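Long-range contacts in putative uncharacterized protein (Trichoplax adhaerens, PDB 5OI9), which is the N-terminal domain of a STIL-like centriole protein and probably takes part in centriole assembly by binding partner proteins such as CEP85: residues 122-127 with 170-175; 179-184 with 333-338; 257-262 with 274-279; 296-301 with 311-316. One frame throughout, in Å; residues are numbered along the deposited sequence.

Interaction 1: residues 122-127 with 170-175; sequences LSMQLA and IHATYY
The apolar centre of this parallel strand pair, in a mixed sheet, is the Y174 ring, on the face that also carries L122, M124, L126, I170 and A172. Its CG lies in the crowded position between the backbone N and the carbonyl carbon (chi1 69°), which swings the ring across to the strand of 122-126. There the CA of L126 stands over one ring face, 4.0 Å from the centroid and 20° off the normal, a CH-pi contact. The chain of selenomethionine M124, bent at chi3, brings CE to 3.6 Å from CD1 of Y174, while its CB packs on the methyl of A172. At the far end CD1 of L122 reaches CG2 of I170 at 3.7 Å. A51 and Y56 of helix 45-61 close over this side. Between the two strands, five backbone bonds alternate in direction, as parallel pairing requires: S123 N and Q125 N give to I170 O and A172 O, A172 N and Y174 N give to S123 O and Q125 O, and A127 N gives to Y174 O (2.7 Å, 176°). The opposite face is more polar, with S123, H171, Q125 and T173; S123 OG bonds K70, and the H171 ring stacks on F137. Toward the strand ends, CB of A127 meets CG2 of T173 at 3.6 Å, and A127 O lies in the plane of the Y175 ring at its edge, 3.5 Å from CD1.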
# COMPACT_ATOMS: atom_id res chain seq x y z
N LEU A 122 10.41 9.99 9.05
CA LEU A 122 10.76 11.37 8.76
C LEU A 122 12.16 11.65 9.29
O LEU A 122 12.40 11.55 10.50
CB LEU A 122 9.75 12.34 9.39
CG LEU A 122 10.12 13.82 9.29
CD1 LEU A 122 10.17 14.25 7.83
CD2 LEU A 122 9.14 14.68 10.07
N SER A 123 13.07 11.99 8.39
CA SER A 123 14.42 12.41 8.74
C SER A 123 14.54 13.90 8.48
O SER A 123 14.25 14.36 7.37
CB SER A 123 15.47 11.64 7.93
OG SER A 123 15.55 10.29 8.34
N MSE A 124 14.95 14.65 9.49
CA MSE A 124 15.20 16.06 9.26
C MSE A 124 16.45 16.58 9.93
O MSE A 124 16.87 16.10 10.98
CB MSE A 124 13.98 16.89 9.69
CG MSE A 124 13.43 16.63 11.06
SE MSE A 124 11.66 17.46 11.15
CE MSE A 124 12.08 19.15 10.27
N GLN A 125 17.07 17.57 9.28
CA GLN A 125 18.32 18.14 9.74
C GLN A 125 18.32 19.63 9.45
O GLN A 125 17.77 20.09 8.44
CB GLN A 125 19.53 17.48 9.06
CG GLN A 125 19.49 17.52 7.54
CD GLN A 125 20.78 17.05 6.90
OE1 GLN A 125 21.87 17.25 7.44
NE2 GLN A 125 20.67 16.40 5.74
N LEU A 126 18.95 20.39 10.34
CA LEU A 126 19.12 21.82 10.14
C LEU A 126 20.14 22.07 9.03
O LEU A 126 21.25 21.53 9.07
CB LEU A 126 19.57 22.48 11.45
CG LEU A 126 19.85 23.98 11.46
CD1 LEU A 126 18.57 24.77 11.23
CD2 LEU A 126 20.51 24.39 12.77
N ALA A 127 19.75 22.87 8.04
CA ALA A 127 20.65 23.19 6.95
C ALA A 127 21.84 24.00 7.45
O ALA A 127 21.69 24.85 8.33
CB ALA A 127 19.91 23.98 5.86
N ILE A 170 10.29 10.44 3.99
CA ILE A 170 10.43 11.88 3.76
C ILE A 170 11.74 12.35 4.39
O ILE A 170 12.03 12.02 5.54
CB ILE A 170 9.24 12.68 4.31
CG1 ILE A 170 7.97 12.33 3.54
CG2 ILE A 170 9.51 14.17 4.22
CD1 ILE A 170 6.75 13.09 4.01
N HIS A 171 12.51 13.12 3.62
CA HIS A 171 13.67 13.85 4.12
C HIS A 171 13.34 15.34 4.11
O HIS A 171 12.89 15.87 3.09
CB HIS A 171 14.91 13.60 3.26
CG HIS A 171 15.37 12.17 3.25
ND1 HIS A 171 16.17 11.66 2.26
CD2 HIS A 171 15.14 11.15 4.12
CE1 HIS A 171 16.42 10.38 2.51
NE2 HIS A 171 15.81 10.05 3.63
N ALA A 172 13.55 16.00 5.24
CA ALA A 172 13.25 17.43 5.37
C ALA A 172 14.50 18.16 5.84
O ALA A 172 15.05 17.85 6.90
CB ALA A 172 12.09 17.66 6.34
N THR A 173 14.95 19.13 5.07
CA THR A 173 16.02 20.03 5.48
C THR A 173 15.42 21.39 5.77
O THR A 173 14.73 21.96 4.92
CB THR A 173 17.10 20.12 4.40
OG1 THR A 173 17.59 18.81 4.10
CG2 THR A 173 18.25 20.99 4.87
N TYR A 174 15.64 21.90 6.98
CA TYR A 174 15.01 23.13 7.42
C TYR A 174 16.05 24.15 7.84
O TYR A 174 17.21 23.83 8.13
CB TYR A 174 14.02 22.88 8.57
CG TYR A 174 14.67 22.48 9.88
CD1 TYR A 174 15.09 21.18 10.09
CD2 TYR A 174 14.83 23.40 10.91
CE1 TYR A 174 15.67 20.81 11.29
CE2 TYR A 174 15.41 23.04 12.11
CZ TYR A 174 15.83 21.74 12.30
OH TYR A 174 16.40 21.37 13.49
N TYR A 175 15.62 25.41 7.88
CA TYR A 175 16.46 26.51 8.32
C TYR A 175 15.57 27.57 8.97
O TYR A 175 14.46 27.82 8.50
CB TYR A 175 17.24 27.12 7.15
CG TYR A 175 18.31 28.10 7.58
CD1 TYR A 175 19.55 27.65 8.03
CD2 TYR A 175 18.09 29.47 7.53
CE1 TYR A 175 20.53 28.54 8.42
CE2 TYR A 175 19.07 30.37 7.92
CZ TYR A 175 20.29 29.90 8.37
OH TYR A 175 21.27 30.78 8.76

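Interaction 2: residues 179-184 with 333-338; sequences DEISIN and MEKVAK
Strands 180-192 and 322-334 are antiparallel neighbours in the mixed sheet, and two short, straight backbone bonds join I181 and M333 as a hydrogen-bonded pair where the first part of the one meets the last part of the other. I181 N donates to M333 O at 2.7 Å, in the plane of the carbonyl, and M333 N returns a bond to I181 O at 2.6 Å, nearly along the C=O axis. Each residue thus has its N-H and its C=O satisfied by the other. Nearby, a water donates to D179 O at 2.8 Å and to E334 OE1 at 2.6 Å, and accepts from K335 N at 2.7 Å. E334 O finds its donor in R49 of helix 45-61, and D177 receives both D179 N and E180 N. Side chains pack on one face of the pair. The selenomethionine M333, bent at chi3 (-64°), brings CE to 3.6 Å from CG2 of I181 and 3.7 Å from CD1 of I183, while the K335 chain crosses that of I181 at about a right angle. The chemistry implies a join held by backbone bonds and a buried methyl cluster, with the water linking D179, E334 and K335 beside the pair.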
# COMPACT_ATOMS: atom_id res chain seq x y z
N ASP A 179 13.33 35.94 9.89
CA ASP A 179 12.11 36.22 9.13
C ASP A 179 11.17 35.02 9.03
O ASP A 179 9.96 35.18 9.21
CB ASP A 179 12.47 36.69 7.72
CG ASP A 179 13.30 37.95 7.71
OD1 ASP A 179 13.14 38.76 8.65
OD2 ASP A 179 14.11 38.13 6.78
N GLU A 180 11.70 33.84 8.72
CA GLU A 180 10.84 32.74 8.31
C GLU A 180 11.49 31.41 8.66
O GLU A 180 12.68 31.33 8.97
CB GLU A 180 10.55 32.81 6.81
CG GLU A 180 11.79 32.57 5.96
CD GLU A 180 11.59 32.94 4.51
OE1 GLU A 180 10.44 33.16 4.09
OE2 GLU A 180 12.60 33.02 3.78
N ILE A 181 10.68 30.36 8.58
CA ILE A 181 11.14 28.99 8.60
C ILE A 181 11.04 28.45 7.18
O ILE A 181 9.97 28.53 6.55
CB ILE A 181 10.31 28.13 9.57
CG1 ILE A 181 10.24 28.80 10.94
CG2 ILE A 181 10.90 26.73 9.68
CD1 ILE A 181 9.17 28.23 11.85
N SER A 182 12.15 27.94 6.65
CA SER A 182 12.18 27.36 5.31
C SER A 182 12.47 25.87 5.43
O SER A 182 13.31 25.45 6.22
CB SER A 182 13.23 28.04 4.43
OG SER A 182 14.53 27.84 4.96
N ILE A 183 11.75 25.07 4.64
CA ILE A 183 11.90 23.61 4.66
C ILE A 183 11.94 23.09 3.23
O ILE A 183 11.08 23.44 2.42
CB ILE A 183 10.75 22.92 5.43
CG1 ILE A 183 10.56 23.54 6.81
CG2 ILE A 183 11.03 21.43 5.56
CD1 ILE A 183 9.49 22.86 7.63
N ASN A 184 12.93 22.26 2.93
CA ASN A 184 12.96 21.49 1.69
C ASN A 184 12.47 20.08 2.01
O ASN A 184 13.13 19.34 2.75
CB ASN A 184 14.35 21.46 1.08
CG ASN A 184 14.41 20.63 -0.19
OD1 ASN A 184 14.89 19.50 -0.19
ND2 ASN A 184 13.90 21.19 -1.29
N MSE A 333 7.59 29.28 5.68
CA MSE A 333 6.61 29.51 6.72
C MSE A 333 6.93 30.72 7.57
O MSE A 333 8.08 30.93 7.97
CB MSE A 333 6.51 28.29 7.64
CG MSE A 333 6.22 26.99 6.95
SE MSE A 333 5.82 25.63 8.27
CE MSE A 333 7.53 25.56 9.19
N GLU A 334 5.91 31.52 7.86
CA GLU A 334 6.06 32.59 8.83
C GLU A 334 6.35 32.02 10.21
O GLU A 334 5.93 30.91 10.54
CB GLU A 334 4.79 33.45 8.87
CG GLU A 334 4.49 34.19 7.58
CD GLU A 334 5.40 35.38 7.36
OE1 GLU A 334 5.82 35.99 8.36
OE2 GLU A 334 5.70 35.69 6.19
N LYS A 335 7.09 32.79 11.00
CA LYS A 335 7.34 32.41 12.39
C LYS A 335 6.03 32.18 13.13
O LYS A 335 5.87 31.19 13.86
CB LYS A 335 8.16 33.49 13.08
CG LYS A 335 9.58 33.60 12.59
CD LYS A 335 10.36 32.36 12.97
CE LYS A 335 11.80 32.70 13.25
NZ LYS A 335 11.93 33.84 14.19
N VAL A 336 5.07 33.09 12.95
CA VAL A 336 3.78 33.01 13.62
C VAL A 336 2.85 32.16 12.77
O VAL A 336 2.62 32.47 11.59
CB VAL A 336 3.20 34.41 13.87
CG1 VAL A 336 1.87 34.30 14.57
CG2 VAL A 336 4.17 35.24 14.69
N ALA A 337 2.30 31.11 13.36
CA ALA A 337 1.42 30.21 12.62
C ALA A 337 0.08 30.87 12.34
O ALA A 337 -0.47 31.59 13.18
CB ALA A 337 1.21 28.91 13.41
N LYS A 338 -0.45 30.62 11.15
CA LYS A 338 -1.79 31.03 10.78
C LYS A 338 -2.73 29.83 10.83
O LYS A 338 -2.38 28.74 10.37
CB LYS A 338 -1.82 31.65 9.38
CG LYS A 338 -1.11 32.99 9.27
CD LYS A 338 -1.28 33.59 7.88
CE LYS A 338 -0.68 34.99 7.81
NZ LYS A 338 0.78 34.99 8.10
O HOH W 1 7.40 35.35 10.26

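Interaction 3: residues 257-262 with 274-279; sequences VGIWVD and SACMRY
I259 makes the tight part of the contact, using both of its branches. Its CG1 takes the crowded position between the backbone N and the carbonyl carbon (chi1 62°), and the extended chain beyond it carries CD1 onto the helix, 3.6 Å from CB of A275 and 3.9 Å from SG of C276. The other branch, CG2, lies against the root of the Y279 side chain, 3.7 Å from CB and obliquely beside the ring. The lighter part is at V261, whose one touch is CG2 on the same A275 methyl at 3.9 Å. No solvent side accompanies it, for every touching residue is buried. Strand 256-264 and helix 270-281 are the first two elements of a beta-alpha-beta unit completed by strand 296-302, and here the axes of the short segments run at 150° to each other, 8.9 Å apart at their closest. Toward V257 and G258 the approach is close again, but without a hydrogen bond between strand and helix. With CG anti to the backbone N, the Y279 ring extends past I259, and CA of G258 stands over one of its faces, 4.3 Å from the centroid and 25° off the normal. The hydroxyl OH of Y279 comes to 3.3 Å from G258 N, too bent to bond it, and is instead hydrogen-bonded to R290 O. An alanine here in place of Y279 would take away the ring over G258 and the bond to R290 O, and would probably loosen the strand-helix packing at this end. Y232 of strand 229-235 packs on both I259 and Y279.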
# COMPACT_ATOMS: atom_id res chain seq x y z
N VAL A 257 -5.86 -22.61 -3.80
CA VAL A 257 -5.82 -22.42 -5.24
C VAL A 257 -6.06 -20.98 -5.66
O VAL A 257 -6.10 -20.69 -6.86
CB VAL A 257 -6.82 -23.35 -5.96
CG1 VAL A 257 -6.39 -24.80 -5.82
CG2 VAL A 257 -8.22 -23.13 -5.41
N GLY A 258 -6.22 -20.06 -4.71
CA GLY A 258 -6.46 -18.68 -5.07
C GLY A 258 -7.09 -17.92 -3.91
O GLY A 258 -6.91 -18.28 -2.75
N ILE A 259 -7.81 -16.86 -4.27
CA ILE A 259 -8.34 -15.90 -3.30
C ILE A 259 -9.75 -15.50 -3.71
O ILE A 259 -10.18 -15.71 -4.85
CB ILE A 259 -7.46 -14.63 -3.20
CG1 ILE A 259 -7.42 -13.91 -4.56
CG2 ILE A 259 -6.06 -14.98 -2.73
CD1 ILE A 259 -6.65 -12.60 -4.54
N TRP A 260 -10.47 -14.91 -2.76
CA TRP A 260 -11.72 -14.22 -3.04
C TRP A 260 -11.62 -12.80 -2.49
O TRP A 260 -10.94 -12.55 -1.49
CB TRP A 260 -12.94 -14.95 -2.45
CG TRP A 260 -12.95 -15.09 -0.96
CD1 TRP A 260 -12.52 -16.16 -0.24
CD2 TRP A 260 -13.43 -14.13 -0.01
NE1 TRP A 260 -12.70 -15.93 1.11
CE2 TRP A 260 -13.26 -14.69 1.27
CE3 TRP A 260 -13.99 -12.85 -0.12
CZ2 TRP A 260 -13.62 -14.02 2.44
CZ3 TRP A 260 -14.35 -12.18 1.04
CH2 TRP A 260 -14.16 -12.77 2.30
N VAL A 261 -12.28 -11.87 -3.17
CA VAL A 261 -12.26 -10.46 -2.80
C VAL A 261 -13.68 -9.92 -2.86
O VAL A 261 -14.43 -10.22 -3.80
CB VAL A 261 -11.32 -9.63 -3.70
CG1 VAL A 261 -11.44 -8.14 -3.40
CG2 VAL A 261 -9.87 -10.09 -3.52
N ASP A 262 -14.05 -9.12 -1.86
CA ASP A 262 -15.38 -8.54 -1.75
C ASP A 262 -15.27 -7.04 -1.53
O ASP A 262 -14.28 -6.55 -0.97
CB ASP A 262 -16.16 -9.19 -0.59
CG ASP A 262 -17.55 -8.63 -0.42
OD1 ASP A 262 -18.12 -8.12 -1.41
OD2 ASP A 262 -18.07 -8.68 0.72
N SER A 274 -3.53 -5.97 -4.47
CA SER A 274 -2.89 -6.15 -3.18
C SER A 274 -3.15 -7.54 -2.62
O SER A 274 -2.25 -8.17 -2.04
CB SER A 274 -3.37 -5.08 -2.19
OG SER A 274 -3.05 -3.78 -2.66
N ALA A 275 -4.37 -8.05 -2.79
CA ALA A 275 -4.67 -9.41 -2.36
C ALA A 275 -3.89 -10.43 -3.17
O ALA A 275 -3.37 -11.41 -2.62
CB ALA A 275 -6.17 -9.67 -2.45
N CYS A 276 -3.79 -10.22 -4.49
CA CYS A 276 -3.00 -11.12 -5.33
C CYS A 276 -1.54 -11.16 -4.89
O CYS A 276 -0.95 -12.24 -4.77
CB CYS A 276 -3.10 -10.69 -6.80
SG CYS A 276 -4.76 -10.81 -7.51
N MSE A 277 -0.95 -9.99 -4.67
CA MSE A 277 0.44 -9.90 -4.23
C MSE A 277 0.65 -10.60 -2.90
O MSE A 277 1.61 -11.35 -2.72
CB MSE A 277 0.87 -8.43 -4.11
CG MSE A 277 0.94 -7.72 -5.44
SE MSE A 277 2.26 -8.53 -6.62
CE MSE A 277 3.84 -7.74 -5.81
N ARG A 278 -0.27 -10.34 -1.97
CA ARG A 278 -0.20 -10.97 -0.66
C ARG A 278 -0.25 -12.49 -0.77
O ARG A 278 0.49 -13.19 -0.08
CB ARG A 278 -1.35 -10.45 0.21
CG ARG A 278 -1.38 -11.03 1.59
CD ARG A 278 -0.19 -10.57 2.42
NE ARG A 278 -0.22 -11.21 3.73
CZ ARG A 278 -0.96 -10.78 4.74
NH1 ARG A 278 -1.72 -9.70 4.60
NH2 ARG A 278 -0.94 -11.42 5.90
N TYR A 279 -1.12 -13.01 -1.64
CA TYR A 279 -1.20 -14.46 -1.84
C TYR A 279 0.09 -15.00 -2.44
O TYR A 279 0.59 -16.05 -2.02
CB TYR A 279 -2.40 -14.80 -2.72
CG TYR A 279 -2.56 -16.28 -3.02
CD1 TYR A 279 -3.02 -17.16 -2.05
CD2 TYR A 279 -2.27 -16.78 -4.28
CE1 TYR A 279 -3.18 -18.51 -2.33
CE2 TYR A 279 -2.43 -18.13 -4.57
CZ TYR A 279 -2.88 -18.99 -3.59
OH TYR A 279 -3.03 -20.33 -3.87

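Interaction 4: residues 296-301 with 311-316; sequences FILVLY and WECSFS
One face of the F296 ring receives CB of C313, which stands 3.8 Å from the centroid and 22° off the normal in a CH-pi contact, displaced toward the rim near CZ. The Y279 ring meets F296 with the planes at about 45°. The crowded first torsion of F296 (chi1 61°) folds the ring over the partner strand. The sulfur of C313 is also near this ring, but obliquely, at 4.9 Å from the centroid; SG turns toward L298, whose CB it meets at 3.8 Å. The second flat group, the W311 indole, has L298 O at its edge near the ring plane, while CD2 of L300 approaches NE1 obliquely at 4.1 Å. That NE1 is hydrogen-bonded to E309. F296, L298, W311 and C313 share one face of a beta hairpin formed by strands 296-302 and 309-314. Its backbone evidence is two reciprocal pairs: F296 N to C313 O and C313 N to F296 O, both 2.7 Å, then L298 N to W311 O at 2.8 Å and W311 N to L298 O at 3.0 Å. Between them I297 faces E312 in a non-hydrogen-bonded pair on the other face, where the E312 carboxylate bonds S20 and W18. Helix 270-281 packs on the first face, with C276 and L280 against F296 and V272 against L298. An alanine in place of F296 would remove the ring that covers CB of C313 and would probably loosen the packing on this helix. In the sheet, strand 256-264 pairs with 296-302 on one flank, and strand 196-200 adjoins 309-314 on the other.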
# COMPACT_ATOMS: atom_id res chain seq x y z
N PHE A 296 -3.79 -18.77 -10.76
CA PHE A 296 -4.63 -19.03 -9.60
C PHE A 296 -5.95 -18.31 -9.79
O PHE A 296 -6.08 -17.40 -10.62
CB PHE A 296 -3.96 -18.62 -8.28
CG PHE A 296 -3.63 -17.16 -8.19
CD1 PHE A 296 -4.51 -16.28 -7.58
CD2 PHE A 296 -2.43 -16.67 -8.68
CE1 PHE A 296 -4.20 -14.93 -7.47
CE2 PHE A 296 -2.12 -15.33 -8.58
CZ PHE A 296 -3.01 -14.46 -7.98
N ILE A 297 -6.94 -18.73 -9.02
CA ILE A 297 -8.31 -18.27 -9.25
C ILE A 297 -8.59 -17.09 -8.34
O ILE A 297 -8.10 -17.00 -7.21
CB ILE A 297 -9.32 -19.42 -9.04
CG1 ILE A 297 -10.70 -19.02 -9.57
CG2 ILE A 297 -9.41 -19.80 -7.56
CD1 ILE A 297 -11.63 -20.18 -9.80
N LEU A 298 -9.39 -16.16 -8.86
CA LEU A 298 -9.92 -15.04 -8.09
C LEU A 298 -11.43 -15.06 -8.21
O LEU A 298 -11.96 -14.98 -9.32
CB LEU A 298 -9.35 -13.70 -8.58
CG LEU A 298 -10.12 -12.45 -8.17
CD1 LEU A 298 -10.06 -12.23 -6.66
CD2 LEU A 298 -9.58 -11.23 -8.92
N VAL A 299 -12.12 -15.21 -7.09
CA VAL A 299 -13.57 -15.10 -7.03
C VAL A 299 -13.87 -13.68 -6.56
O VAL A 299 -13.63 -13.34 -5.40
CB VAL A 299 -14.18 -16.15 -6.10
CG1 VAL A 299 -15.70 -16.05 -6.12
CG2 VAL A 299 -13.74 -17.55 -6.52
N LEU A 300 -14.38 -12.85 -7.46
CA LEU A 300 -14.51 -11.42 -7.23
C LEU A 300 -15.98 -11.08 -7.03
O LEU A 300 -16.78 -11.13 -7.97
CB LEU A 300 -13.93 -10.63 -8.40
CG LEU A 300 -13.75 -9.13 -8.19
CD1 LEU A 300 -12.85 -8.86 -7.00
CD2 LEU A 300 -13.19 -8.48 -9.45
N TYR A 301 -16.34 -10.71 -5.80
CA TYR A 301 -17.69 -10.26 -5.47
C TYR A 301 -17.73 -8.74 -5.59
O TYR A 301 -17.41 -8.01 -4.65
CB TYR A 301 -18.08 -10.72 -4.07
CG TYR A 301 -18.17 -12.21 -3.92
CD1 TYR A 301 -19.35 -12.89 -4.19
CD2 TYR A 301 -17.07 -12.96 -3.51
CE1 TYR A 301 -19.43 -14.26 -4.06
CE2 TYR A 301 -17.14 -14.33 -3.37
CZ TYR A 301 -18.33 -14.98 -3.65
OH TYR A 301 -18.41 -16.34 -3.52
N TRP A 311 -11.87 -15.03 -12.33
CA TRP A 311 -10.67 -14.69 -13.07
C TRP A 311 -9.57 -15.69 -12.77
O TRP A 311 -9.46 -16.19 -11.64
CB TRP A 311 -10.16 -13.28 -12.72
CG TRP A 311 -11.12 -12.17 -13.00
CD1 TRP A 311 -12.24 -11.85 -12.28
CD2 TRP A 311 -11.03 -11.22 -14.06
NE1 TRP A 311 -12.86 -10.75 -12.84
CE2 TRP A 311 -12.14 -10.35 -13.93
CE3 TRP A 311 -10.13 -11.01 -15.11
CZ2 TRP A 311 -12.36 -9.29 -14.82
CZ3 TRP A 311 -10.35 -9.96 -15.98
CH2 TRP A 311 -11.46 -9.12 -15.83
N GLU A 312 -8.74 -15.97 -13.77
CA GLU A 312 -7.49 -16.68 -13.57
C GLU A 312 -6.36 -15.67 -13.59
O GLU A 312 -6.14 -14.99 -14.61
CB GLU A 312 -7.26 -17.76 -14.63
CG GLU A 312 -5.93 -18.48 -14.45
CD GLU A 312 -5.80 -19.73 -15.31
OE1 GLU A 312 -5.00 -19.72 -16.27
OE2 GLU A 312 -6.50 -20.72 -15.03
N CYS A 313 -5.64 -15.55 -12.48
CA CYS A 313 -4.56 -14.59 -12.33
C CYS A 313 -3.22 -15.30 -12.38
O CYS A 313 -3.08 -16.42 -11.88
CB CYS A 313 -4.69 -13.82 -11.01
SG CYS A 313 -6.30 -13.06 -10.76
N SER A 314 -2.23 -14.64 -12.98
CA SER A 314 -0.90 -15.21 -13.10
C SER A 314 0.14 -14.11 -12.99
O SER A 314 -0.13 -12.94 -13.28
CB SER A 314 -0.72 -15.97 -14.42
OG SER A 314 -0.74 -15.07 -15.52
N PHE A 315 1.34 -14.51 -12.56
CA PHE A 315 2.50 -13.63 -12.58
C PHE A 315 3.72 -14.46 -12.93
O PHE A 315 3.88 -15.58 -12.43
CB PHE A 315 2.72 -12.92 -11.25
CG PHE A 315 4.01 -12.16 -11.19
CD1 PHE A 315 4.24 -11.10 -12.05
CD2 PHE A 315 5.01 -12.52 -10.30
CE1 PHE A 315 5.43 -10.40 -12.01
CE2 PHE A 315 6.20 -11.82 -10.25
CZ PHE A 315 6.41 -10.76 -11.11
N SER A 316 4.58 -13.91 -13.78
CA SER A 316 5.75 -14.64 -14.25
C SER A 316 7.03 -13.82 -14.33
O SER A 316 8.08 -14.39 -14.64
CB SER A 316 5.46 -15.25 -15.63
OG SER A 316 5.19 -14.23 -16.58

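The four contacts fall into two groups on opposite sides of the chain's centre. Interactions 1 and 2 have centres 14 Å apart and belong to one sheet: strand 167-176 of the first neighbours strand 180-192 of the second, with T173 O 2.7 Å from N184 N and Y175 N 2.8 Å from S182 O, both probable hydrogen bonds. Interactions 3 and 4 have centres 8 Å apart; strand 256-264 of interaction 3 and strand 296-302 of interaction 4 are neighbours in the other sheet, where V261 O lies 2.8 Å from Y301 N, a probable hydrogen bond. Between the groups, centres are about 39 to 51 Å apart and nothing touches. Along the chain, interactions 3 and 4 are nonetheless nested inside the long loop closed by interaction 2.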